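Local coordinates for hypothetical protein RBSTP0775 (Geobacillus stearothermophilus, PDB 1RZ3) that is of unknown function but probably acts as an ATP-dependent kinase of the uridine kinase and phosphoribulokinase family, at residues 22-27 with 128-133; 54-59 with 120-125; 60-65 with 81-86; 77-82 with 177-182. One frame throughout, in Å; residues are numbered along the deposited sequence.

Contact 1 of 4, residues 22-27 with 128-133; sequences RLVLGI and IMIEGV
Leu25 and Ile27 pair in parallel with Met129 and Glu131, and Val24 and Gly26 with Ile128 and Ile130, at the centre of the five-stranded parallel sheet of a P-loop NTPase fold. Strand 23-27 leads towards a Walker A-like loop, consistent with ATP binding. Five backbone bonds alternate between the strands, among them Leu25 N to Ile128 O at 2.8 Å. Packing is closest on the face carrying Leu25, Ile27 and Met129, which helix 35-48 covers. Met129 is selenomethionine, its CG anti to the backbone N (chi1 -172°), and the chain bends at chi3 so that CE meets Leu25 CD1 at 3.8 Å. On the face of Val24 and Ile130 the side chains meet more loosely, Val24 CG1 lying 4.4 Å from Ile130 CD1. Arg22, at the partly exposed end, brings its CD only to 4.4 Å from Ile128 CG1 and sends its guanidinium to the carbonyls of Leu97, Ser100 and Ser123. Glu131 turns its carboxylate away from strand 23-27, and OE2 is hydrogen-bonded to His57 ND1 and Thr36 OG1. Glu131 CB still lies 3.8 Å from Ile27 CB. On the same face, Ile27 CD1 presses on Met129 SE at 3.7 Å.

Contact 2 of 4, residues 54-59 with 120-125; sequences CVFHMD and VYLSDS. With CA (calcium ion), chain C.
Cys54 and Ser125 mark the nearest backbone approach, CA to CA 6.3 Å, where the start of segment 54-59 faces the turn that follows strand 114-121; side chains, with no direct hydrogen bond between the segments, make the join. Cys54 carries SG anti to its backbone N (chi1 179°), and the sulfur touches two aliphatic branches: Val120 CG1 at 3.3 Å, a tight approach, and Leu122 CD2 at 3.5 Å. The Phe56 ring, two residues along the strand, brings its far end to the same two residues. Phe56 CZ and Val120 CG1 meet tip to tip at 3.6 Å, whereas Leu122 crosses the ring at about a right angle and puts CD2 at its edge, near the ring plane, 3.8 Å from CE2.

This small apolar cluster joins strand 53-57, an outermost strand of the parallel sheet, to the two-stranded antiparallel sheet formed by 102-109 and 114-121. Leu103 and Leu105 of the partner strand also touch Phe56, and Ile128 of the parallel sheet lies against Cys54, Phe56 and Leu122.

Beyond the cluster the chain folds back on itself. Leu122 O accepts from both the backbone N and the hydroxyl of Ser125, the OG bond being 2.6 Å, and this double grip leaves OG beside Cys54 CB. Inside the same turn the exposed Asp124 binds a calcium ion through one carboxylate oxygen, OD1, at 2.3 Å. Water 1 and water 2 are further ligands of the calcium ion, water 2 at 2.4 Å, and one more atom from outside the two segments also binds it.

Contact 3 of 4, residues 60-65 with 81-86; sequences DHIVER and YLQWDV
Ile62 carries CG1 between its backbone N and carbonyl carbon (chi1 59°), which leaves CG2 anti to the carbonyl carbon and aimed at Trp84, whose own CG is anti to its carbonyl carbon (chi1 -74°). The methyl lands over one face of the indole, offset toward the rim, 3.3 Å from Trp84 NE1 and 3.4 Å from CE2. This is a CH-pi contact with the five-membered ring, CG2 standing 3.6 Å from its centroid and 29° off the normal. Gln83 CG lies over the same face of the indole, also toward the rim, 3.6 Å from Ile62 CG2.

The backbones meet as well, Val63 N donating to Gln83 O at 2.9 Å. Next to this bond the Val63 side chain puts CG2 3.3 Å from Leu82 O. In the fold, this joins the irregular connection that leaves strand 53-57 of the P-loop core to the turn between helix 75-82 and helix 86-94. Asp85 is the N-cap of the latter helix, with OD1 bonded to Trp88 N, and it is also the centre of an inverse gamma turn.

Water 3 makes a second polar link: it donates to His61 O and accepts from Asp85 N, the bond to His61 O measuring 2.6 Å. Trp84 NE1 has its own partner in Met58 O, a bond that ties the indole to the chain just past strand 53-57. The indole further packs on Val133 and Leu89, while the His61 ring meets Phe107 edge-to-face.

Contact 4 of 4, residues 77-82 with 177-182; sequences FEYYYL and WKAEDY
An aromatic cluster of Tyr80, Tyr81 and Tyr182 joins helix 75-82 to helix 169-187, whose segments run 46° apart in direction and approach to 8.7 Å between axes. Tyr182, its CG anti to the backbone N (chi1 -177°), reaches across to both tyrosines. Against Tyr80 it makes a T-shaped pair: the edge of Tyr182 faces the Tyr80 ring, with planes at 70° and centroids 5.2 Å apart. CD2 of Tyr182 lies above that face, offset toward the rim, and CE2 is 3.7 Å from Tyr80 CE2. Tyr80 CD2 sits over the centre of the Tyr81 ring. Tyr182 OH is hydrogen-bonded to Tyr81 OH at 2.7 Å, each oxygen lying at the edge of the other ring.

The backbones come nearest at Tyr80 and Ala179. There Ala179 CB presses on Tyr79 CD2 at 3.3 Å. Water 4 adds a polar bridge from Tyr79 OH to Glu180 OE2, to which it donates at 2.7 Å.

Arg137 makes a cation-pi contact with the Tyr80 ring and is hydrogen-bonded to Tyr80 O; Phe134 meets Tyr79 and Tyr80 edge-to-face. Salt bridges from Lys178 to Glu74 and from Glu78 to Arg175 join the same helical regions, and Tyr79 touches Val133, just beyond strand 127-132.

From the N terminus, strand 23-29 opens the long loop that contact 1 closes when strand 127-132 pairs beside it. Nested inside is contact 2, closed when the end of strand 114-121 returns to strand 53-57 and ties the two-stranded sheet to the parallel one. Contact 3 closes a shorter loop nested inside both, bringing the connection after strand 53-57 to the end of helix 75-82. Contact 4 starts on helix 75-82, shares Tyr81 and Leu82 with contact 3, and runs on to helix 169-187, crossing contacts 1 and 2. Trp84 of contact 3 touches residues of contacts 1, 2 and 4.

Contact 1 of 4, residues 22-27 with 128-133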
# COMPACT_ATOMS: atom_id res chain seq x y z
N ARG A 22 11.71 -13.70 2.92
CA ARG A 22 11.10 -12.70 2.06
C ARG A 22 11.20 -11.33 2.73
O ARG A 22 11.04 -11.21 3.94
CB ARG A 22 9.62 -13.02 1.82
CG ARG A 22 9.35 -14.31 1.08
CD ARG A 22 7.86 -14.58 1.03
NE ARG A 22 7.56 -15.86 0.39
CZ ARG A 22 6.40 -16.50 0.53
NH1 ARG A 22 5.44 -15.98 1.28
NH2 ARG A 22 6.21 -17.67 -0.07
N LEU A 23 11.48 -10.31 1.93
CA LEU A 23 11.56 -8.95 2.44
C LEU A 23 10.25 -8.26 2.04
O LEU A 23 9.92 -8.19 0.86
CB LEU A 23 12.75 -8.22 1.83
CG LEU A 23 13.05 -6.81 2.36
CD1 LEU A 23 13.37 -6.87 3.85
CD2 LEU A 23 14.21 -6.21 1.59
N VAL A 24 9.51 -7.77 3.03
CA VAL A 24 8.25 -7.09 2.76
C VAL A 24 8.43 -5.57 2.77
O VAL A 24 8.78 -4.99 3.79
CB VAL A 24 7.17 -7.52 3.79
CG1 VAL A 24 5.85 -6.83 3.50
CG2 VAL A 24 7.01 -9.04 3.75
N LEU A 25 8.18 -4.95 1.62
CA LEU A 25 8.35 -3.51 1.45
C LEU A 25 7.00 -2.82 1.33
O LEU A 25 6.05 -3.39 0.80
CB LEU A 25 9.14 -3.23 0.18
CG LEU A 25 10.36 -4.11 -0.11
CD1 LEU A 25 10.81 -3.91 -1.55
CD2 LEU A 25 11.47 -3.78 0.87
N GLY A 26 6.93 -1.60 1.82
CA GLY A 26 5.69 -0.86 1.72
C GLY A 26 5.94 0.51 1.14
O GLY A 26 6.95 1.15 1.45
N ILE A 27 5.04 0.94 0.26
CA ILE A 27 5.14 2.27 -0.33
C ILE A 27 3.86 2.96 0.13
O ILE A 27 2.78 2.74 -0.41
CB ILE A 27 5.19 2.22 -1.87
CG1 ILE A 27 6.46 1.47 -2.32
CG2 ILE A 27 5.20 3.63 -2.43
CD1 ILE A 27 6.66 1.44 -3.82
N ILE A 128 8.32 -8.76 -1.41
CA ILE A 128 6.91 -8.53 -1.63
C ILE A 128 6.74 -7.03 -1.49
O ILE A 128 7.15 -6.45 -0.48
CB ILE A 128 6.03 -9.22 -0.56
CG1 ILE A 128 6.33 -10.72 -0.51
CG2 ILE A 128 4.55 -8.94 -0.85
CD1 ILE A 128 6.16 -11.42 -1.83
N MSE A 129 6.17 -6.38 -2.50
CA MSE A 129 5.98 -4.94 -2.43
C MSE A 129 4.51 -4.58 -2.40
O MSE A 129 3.73 -5.02 -3.24
CB MSE A 129 6.65 -4.26 -3.63
CG MSE A 129 6.66 -2.75 -3.51
SE MSE A 129 7.48 -1.96 -5.04
CE MSE A 129 9.32 -2.40 -4.65
N ILE A 130 4.14 -3.77 -1.41
CA ILE A 130 2.76 -3.35 -1.22
C ILE A 130 2.69 -1.82 -1.25
O ILE A 130 3.42 -1.15 -0.53
CB ILE A 130 2.22 -3.85 0.14
CG1 ILE A 130 2.36 -5.38 0.20
CG2 ILE A 130 0.77 -3.43 0.33
CD1 ILE A 130 2.00 -5.99 1.53
N GLU A 131 1.82 -1.28 -2.10
CA GLU A 131 1.66 0.17 -2.19
C GLU A 131 0.20 0.53 -1.95
O GLU A 131 -0.70 -0.18 -2.39
CB GLU A 131 2.12 0.69 -3.56
CG GLU A 131 1.31 0.19 -4.76
CD GLU A 131 0.13 1.09 -5.11
OE1 GLU A 131 -0.10 2.09 -4.39
OE2 GLU A 131 -0.56 0.80 -6.11
N GLY A 132 -0.02 1.64 -1.25
CA GLY A 132 -1.38 2.07 -0.98
C GLY A 132 -1.43 3.18 0.04
O GLY A 132 -0.40 3.59 0.58
N VAL A 133 -2.63 3.69 0.31
CA VAL A 133 -2.78 4.75 1.30
C VAL A 133 -3.01 4.13 2.67
O VAL A 133 -3.53 3.01 2.78
CB VAL A 133 -3.97 5.67 0.94
CG1 VAL A 133 -5.26 4.88 0.92
CG2 VAL A 133 -4.06 6.81 1.94

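Contact 2 of 4, residues 54-59 with 120-125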
# COMPACT_ATOMS: atom_id res chain seq x y z
N CYS A 54 7.00 -9.58 -5.98
CA CYS A 54 5.55 -9.77 -6.10
C CYS A 54 4.95 -8.44 -5.63
O CYS A 54 5.33 -7.93 -4.57
CB CYS A 54 5.09 -10.92 -5.19
SG CYS A 54 3.31 -11.25 -5.22
N VAL A 55 4.02 -7.87 -6.40
CA VAL A 55 3.44 -6.58 -6.05
C VAL A 55 1.94 -6.61 -5.76
O VAL A 55 1.18 -7.27 -6.47
CB VAL A 55 3.67 -5.55 -7.19
CG1 VAL A 55 3.19 -4.18 -6.76
CG2 VAL A 55 5.15 -5.52 -7.58
N PHE A 56 1.53 -5.89 -4.72
CA PHE A 56 0.13 -5.78 -4.33
C PHE A 56 -0.23 -4.30 -4.35
O PHE A 56 0.61 -3.46 -4.00
CB PHE A 56 -0.10 -6.33 -2.91
CG PHE A 56 -0.07 -7.83 -2.83
CD1 PHE A 56 -1.21 -8.57 -3.13
CD2 PHE A 56 1.09 -8.49 -2.46
CE1 PHE A 56 -1.18 -9.97 -3.06
CE2 PHE A 56 1.13 -9.88 -2.40
CZ PHE A 56 -0.01 -10.62 -2.70
N HIS A 57 -1.45 -3.98 -4.75
CA HIS A 57 -1.92 -2.60 -4.82
C HIS A 57 -3.17 -2.55 -3.95
O HIS A 57 -4.19 -3.14 -4.29
CB HIS A 57 -2.28 -2.25 -6.27
CG HIS A 57 -1.13 -2.39 -7.23
ND1 HIS A 57 -0.17 -1.41 -7.39
CD2 HIS A 57 -0.78 -3.39 -8.06
CE1 HIS A 57 0.72 -1.80 -8.28
NE2 HIS A 57 0.38 -3.01 -8.70
N MSE A 58 -3.10 -1.84 -2.83
CA MSE A 58 -4.23 -1.81 -1.90
C MSE A 58 -5.56 -1.31 -2.45
O MSE A 58 -6.61 -1.68 -1.92
CB MSE A 58 -3.87 -1.03 -0.64
CG MSE A 58 -2.73 -1.65 0.16
SE MSE A 58 -2.89 -3.56 0.46
CE MSE A 58 -4.47 -3.55 1.57
N ASP A 59 -5.54 -0.49 -3.50
CA ASP A 59 -6.81 -0.02 -4.07
C ASP A 59 -7.57 -1.18 -4.71
O ASP A 59 -8.76 -1.06 -4.99
CB ASP A 59 -6.58 1.08 -5.10
CG ASP A 59 -6.12 2.38 -4.47
OD1 ASP A 59 -6.65 2.74 -3.40
OD2 ASP A 59 -5.24 3.05 -5.05
N VAL A 120 -2.66 -14.85 -6.37
CA VAL A 120 -1.32 -14.28 -6.50
C VAL A 120 -0.36 -15.26 -5.85
O VAL A 120 -0.55 -15.67 -4.71
CB VAL A 120 -1.20 -12.91 -5.78
CG1 VAL A 120 0.24 -12.40 -5.87
CG2 VAL A 120 -2.14 -11.90 -6.43
N TYR A 121 0.67 -15.66 -6.59
CA TYR A 121 1.66 -16.60 -6.06
C TYR A 121 2.84 -15.87 -5.44
O TYR A 121 3.46 -15.02 -6.08
CB TYR A 121 2.14 -17.53 -7.17
CG TYR A 121 1.07 -18.50 -7.61
CD1 TYR A 121 0.93 -19.74 -6.97
CD2 TYR A 121 0.17 -18.17 -8.62
CE1 TYR A 121 -0.08 -20.62 -7.33
CE2 TYR A 121 -0.85 -19.04 -8.98
CZ TYR A 121 -0.97 -20.27 -8.33
OH TYR A 121 -1.99 -21.13 -8.68
N LEU A 122 3.14 -16.21 -4.18
CA LEU A 122 4.25 -15.62 -3.46
C LEU A 122 5.47 -16.52 -3.62
O LEU A 122 6.60 -16.04 -3.76
CB LEU A 122 3.90 -15.49 -1.98
CG LEU A 122 2.67 -14.62 -1.69
CD1 LEU A 122 2.48 -14.46 -0.19
CD2 LEU A 122 2.85 -13.26 -2.36
N SER A 123 5.21 -17.82 -3.59
CA SER A 123 6.22 -18.87 -3.75
C SER A 123 7.66 -18.47 -3.42
O SER A 123 7.99 -18.25 -2.26
CB SER A 123 6.15 -19.44 -5.16
OG SER A 123 4.83 -19.85 -5.47
N ASP A 124 8.52 -18.38 -4.43
CA ASP A 124 9.91 -18.04 -4.17
C ASP A 124 10.28 -16.58 -4.36
O ASP A 124 11.42 -16.25 -4.73
CB ASP A 124 10.85 -18.95 -4.99
CG ASP A 124 10.82 -18.65 -6.47
OD1 ASP A 124 9.76 -18.22 -6.97
OD2 ASP A 124 11.84 -18.86 -7.14
N SER A 125 9.34 -15.68 -4.10
CA SER A 125 9.61 -14.25 -4.24
C SER A 125 10.73 -13.86 -3.27
O SER A 125 10.80 -14.38 -2.16
CB SER A 125 8.37 -13.41 -3.89
OG SER A 125 7.27 -13.69 -4.73
CA CA C . 9.00 -17.60 -9.07
O HOH W 1 11.11 -16.23 -8.64
O HOH W 2 8.96 -19.22 -10.82

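Contact 3 of 4, residues 60-65 with 81-86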
# COMPACT_ATOMS: atom_id res chain seq x y z
N ASP A 60 -6.87 -2.29 -4.96
CA ASP A 60 -7.51 -3.47 -5.54
C ASP A 60 -8.34 -4.18 -4.47
O ASP A 60 -9.24 -4.96 -4.79
CB ASP A 60 -6.48 -4.51 -6.02
CG ASP A 60 -5.73 -4.09 -7.27
OD1 ASP A 60 -6.30 -3.36 -8.10
OD2 ASP A 60 -4.57 -4.53 -7.43
N HIS A 61 -8.04 -3.92 -3.21
CA HIS A 61 -8.71 -4.65 -2.14
C HIS A 61 -9.66 -3.89 -1.23
O HIS A 61 -9.72 -4.15 -0.02
CB HIS A 61 -7.64 -5.36 -1.31
CG HIS A 61 -6.66 -6.12 -2.15
ND1 HIS A 61 -7.02 -7.20 -2.93
CD2 HIS A 61 -5.34 -5.90 -2.39
CE1 HIS A 61 -5.97 -7.61 -3.62
NE2 HIS A 61 -4.94 -6.84 -3.31
N ILE A 62 -10.43 -2.98 -1.81
CA ILE A 62 -11.40 -2.21 -1.05
C ILE A 62 -12.77 -2.88 -1.16
O ILE A 62 -12.98 -3.77 -2.00
CB ILE A 62 -11.50 -0.77 -1.58
CG1 ILE A 62 -11.90 -0.77 -3.05
CG2 ILE A 62 -10.17 -0.06 -1.38
CD1 ILE A 62 -12.18 0.60 -3.61
N VAL A 63 -13.70 -2.45 -0.31
CA VAL A 63 -15.05 -2.99 -0.30
C VAL A 63 -15.94 -2.32 -1.34
O VAL A 63 -15.56 -1.32 -1.94
CB VAL A 63 -15.69 -2.83 1.09
CG1 VAL A 63 -14.86 -3.55 2.14
CG2 VAL A 63 -15.81 -1.34 1.44
N GLU A 64 -17.12 -2.89 -1.55
CA GLU A 64 -18.09 -2.36 -2.51
C GLU A 64 -18.57 -0.96 -2.10
O GLU A 64 -18.51 -0.60 -0.93
CB GLU A 64 -19.29 -3.30 -2.60
CG GLU A 64 -19.95 -3.54 -1.26
CD GLU A 64 -20.95 -4.67 -1.28
OE1 GLU A 64 -21.97 -4.56 -1.99
OE2 GLU A 64 -20.72 -5.68 -0.57
N ARG A 65 -19.05 -0.19 -3.08
CA ARG A 65 -19.54 1.16 -2.82
C ARG A 65 -20.55 1.21 -1.68
O ARG A 65 -20.47 2.06 -0.79
CB ARG A 65 -20.20 1.74 -4.08
CG ARG A 65 -19.26 1.95 -5.25
CD ARG A 65 -20.03 2.38 -6.50
NE ARG A 65 -19.17 2.43 -7.68
CZ ARG A 65 -19.60 2.62 -8.92
NH1 ARG A 65 -20.90 2.77 -9.17
NH2 ARG A 65 -18.74 2.65 -9.93
N TYR A 81 -11.75 4.17 7.73
CA TYR A 81 -12.12 2.97 8.47
C TYR A 81 -12.97 1.92 7.77
O TYR A 81 -12.89 0.73 8.11
CB TYR A 81 -12.82 3.36 9.77
CG TYR A 81 -11.89 3.84 10.86
CD1 TYR A 81 -10.96 2.97 11.43
CD2 TYR A 81 -11.94 5.15 11.32
CE1 TYR A 81 -10.11 3.39 12.44
CE2 TYR A 81 -11.09 5.59 12.34
CZ TYR A 81 -10.18 4.70 12.89
OH TYR A 81 -9.33 5.12 13.88
N LEU A 82 -13.80 2.33 6.82
CA LEU A 82 -14.68 1.37 6.16
C LEU A 82 -14.28 0.93 4.76
O LEU A 82 -14.67 -0.16 4.33
CB LEU A 82 -16.10 1.94 6.11
CG LEU A 82 -16.66 2.41 7.46
CD1 LEU A 82 -18.10 2.87 7.28
CD2 LEU A 82 -16.58 1.28 8.48
N GLN A 83 -13.51 1.75 4.05
CA GLN A 83 -13.12 1.41 2.69
C GLN A 83 -12.34 0.10 2.58
O GLN A 83 -12.42 -0.60 1.56
CB GLN A 83 -12.31 2.56 2.07
CG GLN A 83 -12.01 2.35 0.59
CD GLN A 83 -12.00 3.65 -0.18
OE1 GLN A 83 -12.97 4.41 -0.13
NE2 GLN A 83 -10.92 3.91 -0.90
N TRP A 84 -11.57 -0.22 3.62
CA TRP A 84 -10.80 -1.47 3.66
C TRP A 84 -11.26 -2.28 4.87
O TRP A 84 -11.49 -1.72 5.94
CB TRP A 84 -9.30 -1.19 3.83
CG TRP A 84 -8.63 -0.68 2.61
CD1 TRP A 84 -8.06 -1.43 1.61
CD2 TRP A 84 -8.50 0.69 2.21
NE1 TRP A 84 -7.59 -0.61 0.62
CE2 TRP A 84 -7.84 0.70 0.96
CE3 TRP A 84 -8.87 1.90 2.79
CZ2 TRP A 84 -7.56 1.88 0.27
CZ3 TRP A 84 -8.59 3.08 2.11
CH2 TRP A 84 -7.94 3.06 0.86
N ASP A 85 -11.41 -3.59 4.68
CA ASP A 85 -11.79 -4.47 5.78
C ASP A 85 -10.43 -4.77 6.41
O ASP A 85 -9.80 -5.78 6.10
CB ASP A 85 -12.42 -5.76 5.26
CG ASP A 85 -12.98 -6.62 6.37
OD1 ASP A 85 -12.44 -6.56 7.49
OD2 ASP A 85 -13.95 -7.36 6.11
N VAL A 86 -9.98 -3.85 7.26
CA VAL A 86 -8.68 -3.95 7.90
C VAL A 86 -8.38 -5.29 8.56
O VAL A 86 -7.31 -5.86 8.36
CB VAL A 86 -8.51 -2.82 8.94
CG1 VAL A 86 -7.15 -2.92 9.60
CG2 VAL A 86 -8.67 -1.47 8.25
O HOH W 3 -11.28 -4.69 2.03

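Contact 4 of 4, residues 77-82 with 177-182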
# COMPACT_ATOMS: atom_id res chain seq x y z
N PHE A 77 -14.40 9.19 7.71
CA PHE A 77 -14.50 7.94 8.45
C PHE A 77 -14.73 6.76 7.51
O PHE A 77 -14.19 5.67 7.74
CB PHE A 77 -15.65 8.04 9.45
CG PHE A 77 -15.73 6.88 10.41
CD1 PHE A 77 -15.09 6.94 11.64
CD2 PHE A 77 -16.45 5.74 10.07
CE1 PHE A 77 -15.16 5.87 12.53
CE2 PHE A 77 -16.52 4.66 10.96
CZ PHE A 77 -15.87 4.72 12.19
N GLU A 78 -15.53 6.97 6.48
CA GLU A 78 -15.83 5.92 5.50
C GLU A 78 -14.55 5.55 4.77
O GLU A 78 -14.24 4.37 4.56
CB GLU A 78 -16.86 6.41 4.48
CG GLU A 78 -18.18 6.89 5.06
CD GLU A 78 -19.21 7.19 3.99
OE1 GLU A 78 -18.86 7.86 3.00
OE2 GLU A 78 -20.38 6.77 4.15
N TYR A 79 -13.80 6.57 4.37
CA TYR A 79 -12.56 6.39 3.63
C TYR A 79 -11.45 5.74 4.47
O TYR A 79 -10.78 4.81 4.01
CB TYR A 79 -12.10 7.74 3.09
CG TYR A 79 -10.81 7.73 2.28
CD1 TYR A 79 -10.54 6.71 1.37
CD2 TYR A 79 -9.90 8.78 2.39
CE1 TYR A 79 -9.38 6.74 0.59
CE2 TYR A 79 -8.75 8.82 1.61
CZ TYR A 79 -8.50 7.80 0.71
OH TYR A 79 -7.37 7.86 -0.07
N TYR A 80 -11.28 6.20 5.70
CA TYR A 80 -10.22 5.66 6.54
C TYR A 80 -10.52 4.33 7.24
O TYR A 80 -9.66 3.46 7.33
CB TYR A 80 -9.80 6.68 7.61
CG TYR A 80 -8.55 6.27 8.36
CD1 TYR A 80 -7.29 6.43 7.78
CD2 TYR A 80 -8.63 5.67 9.61
CE1 TYR A 80 -6.14 5.99 8.42
CE2 TYR A 80 -7.48 5.23 10.27
CZ TYR A 80 -6.24 5.39 9.67
OH TYR A 80 -5.11 4.95 10.31
N TYR A 81 -11.75 4.17 7.73
CA TYR A 81 -12.12 2.97 8.47
C TYR A 81 -12.97 1.92 7.77
O TYR A 81 -12.89 0.73 8.11
CB TYR A 81 -12.82 3.36 9.77
CG TYR A 81 -11.89 3.84 10.86
CD1 TYR A 81 -10.96 2.97 11.43
CD2 TYR A 81 -11.94 5.15 11.32
CE1 TYR A 81 -10.11 3.39 12.44
CE2 TYR A 81 -11.09 5.59 12.34
CZ TYR A 81 -10.18 4.70 12.89
OH TYR A 81 -9.33 5.12 13.88
N LEU A 82 -13.80 2.33 6.82
CA LEU A 82 -14.68 1.37 6.16
C LEU A 82 -14.28 0.93 4.76
O LEU A 82 -14.67 -0.16 4.33
CB LEU A 82 -16.10 1.94 6.11
CG LEU A 82 -16.66 2.41 7.46
CD1 LEU A 82 -18.10 2.87 7.28
CD2 LEU A 82 -16.58 1.28 8.48
N TRP A 177 -9.11 15.00 2.28
CA TRP A 177 -8.33 15.86 3.16
C TRP A 177 -8.47 15.52 4.65
O TRP A 177 -7.48 15.41 5.36
CB TRP A 177 -8.70 17.33 2.91
CG TRP A 177 -8.09 18.30 3.89
CD1 TRP A 177 -8.59 18.64 5.11
CD2 TRP A 177 -6.87 19.03 3.73
NE1 TRP A 177 -7.75 19.54 5.73
CE2 TRP A 177 -6.69 19.79 4.91
CE3 TRP A 177 -5.91 19.11 2.72
CZ2 TRP A 177 -5.58 20.63 5.10
CZ3 TRP A 177 -4.80 19.94 2.91
CH2 TRP A 177 -4.65 20.69 4.09
N LYS A 178 -9.70 15.34 5.13
CA LYS A 178 -9.91 15.03 6.54
C LYS A 178 -9.36 13.66 6.94
O LYS A 178 -8.82 13.50 8.03
CB LYS A 178 -11.40 15.15 6.90
CG LYS A 178 -11.89 16.59 6.89
CD LYS A 178 -13.42 16.69 7.03
CE LYS A 178 -13.93 16.14 8.35
NZ LYS A 178 -15.42 16.24 8.42
N ALA A 179 -9.51 12.67 6.06
CA ALA A 179 -9.00 11.33 6.35
C ALA A 179 -7.47 11.39 6.42
O ALA A 179 -6.86 10.81 7.32
CB ALA A 179 -9.44 10.36 5.27
N GLU A 180 -6.88 12.10 5.47
CA GLU A 180 -5.43 12.25 5.42
C GLU A 180 -4.92 12.96 6.68
O GLU A 180 -3.92 12.55 7.27
CB GLU A 180 -5.03 13.01 4.16
CG GLU A 180 -5.39 12.27 2.89
CD GLU A 180 -5.12 13.07 1.64
OE1 GLU A 180 -4.76 14.26 1.74
OE2 GLU A 180 -5.29 12.50 0.54
N ASP A 181 -5.61 14.02 7.09
CA ASP A 181 -5.20 14.74 8.29
C ASP A 181 -5.30 13.82 9.50
O ASP A 181 -4.45 13.85 10.39
CB ASP A 181 -6.08 15.98 8.52
CG ASP A 181 -5.84 17.06 7.49
OD1 ASP A 181 -4.83 16.98 6.75
OD2 ASP A 181 -6.65 18.01 7.42
N TYR A 182 -6.35 12.99 9.53
CA TYR A 182 -6.55 12.05 10.63
C TYR A 182 -5.38 11.07 10.69
O TYR A 182 -4.82 10.80 11.75
CB TYR A 182 -7.85 11.27 10.42
CG TYR A 182 -8.18 10.31 11.55
CD1 TYR A 182 -8.69 10.78 12.76
CD2 TYR A 182 -7.96 8.94 11.41
CE1 TYR A 182 -8.97 9.91 13.81
CE2 TYR A 182 -8.24 8.06 12.46
CZ TYR A 182 -8.74 8.55 13.65
OH TYR A 182 -9.02 7.69 14.69
O HOH W 4 -5.27 9.84 0.20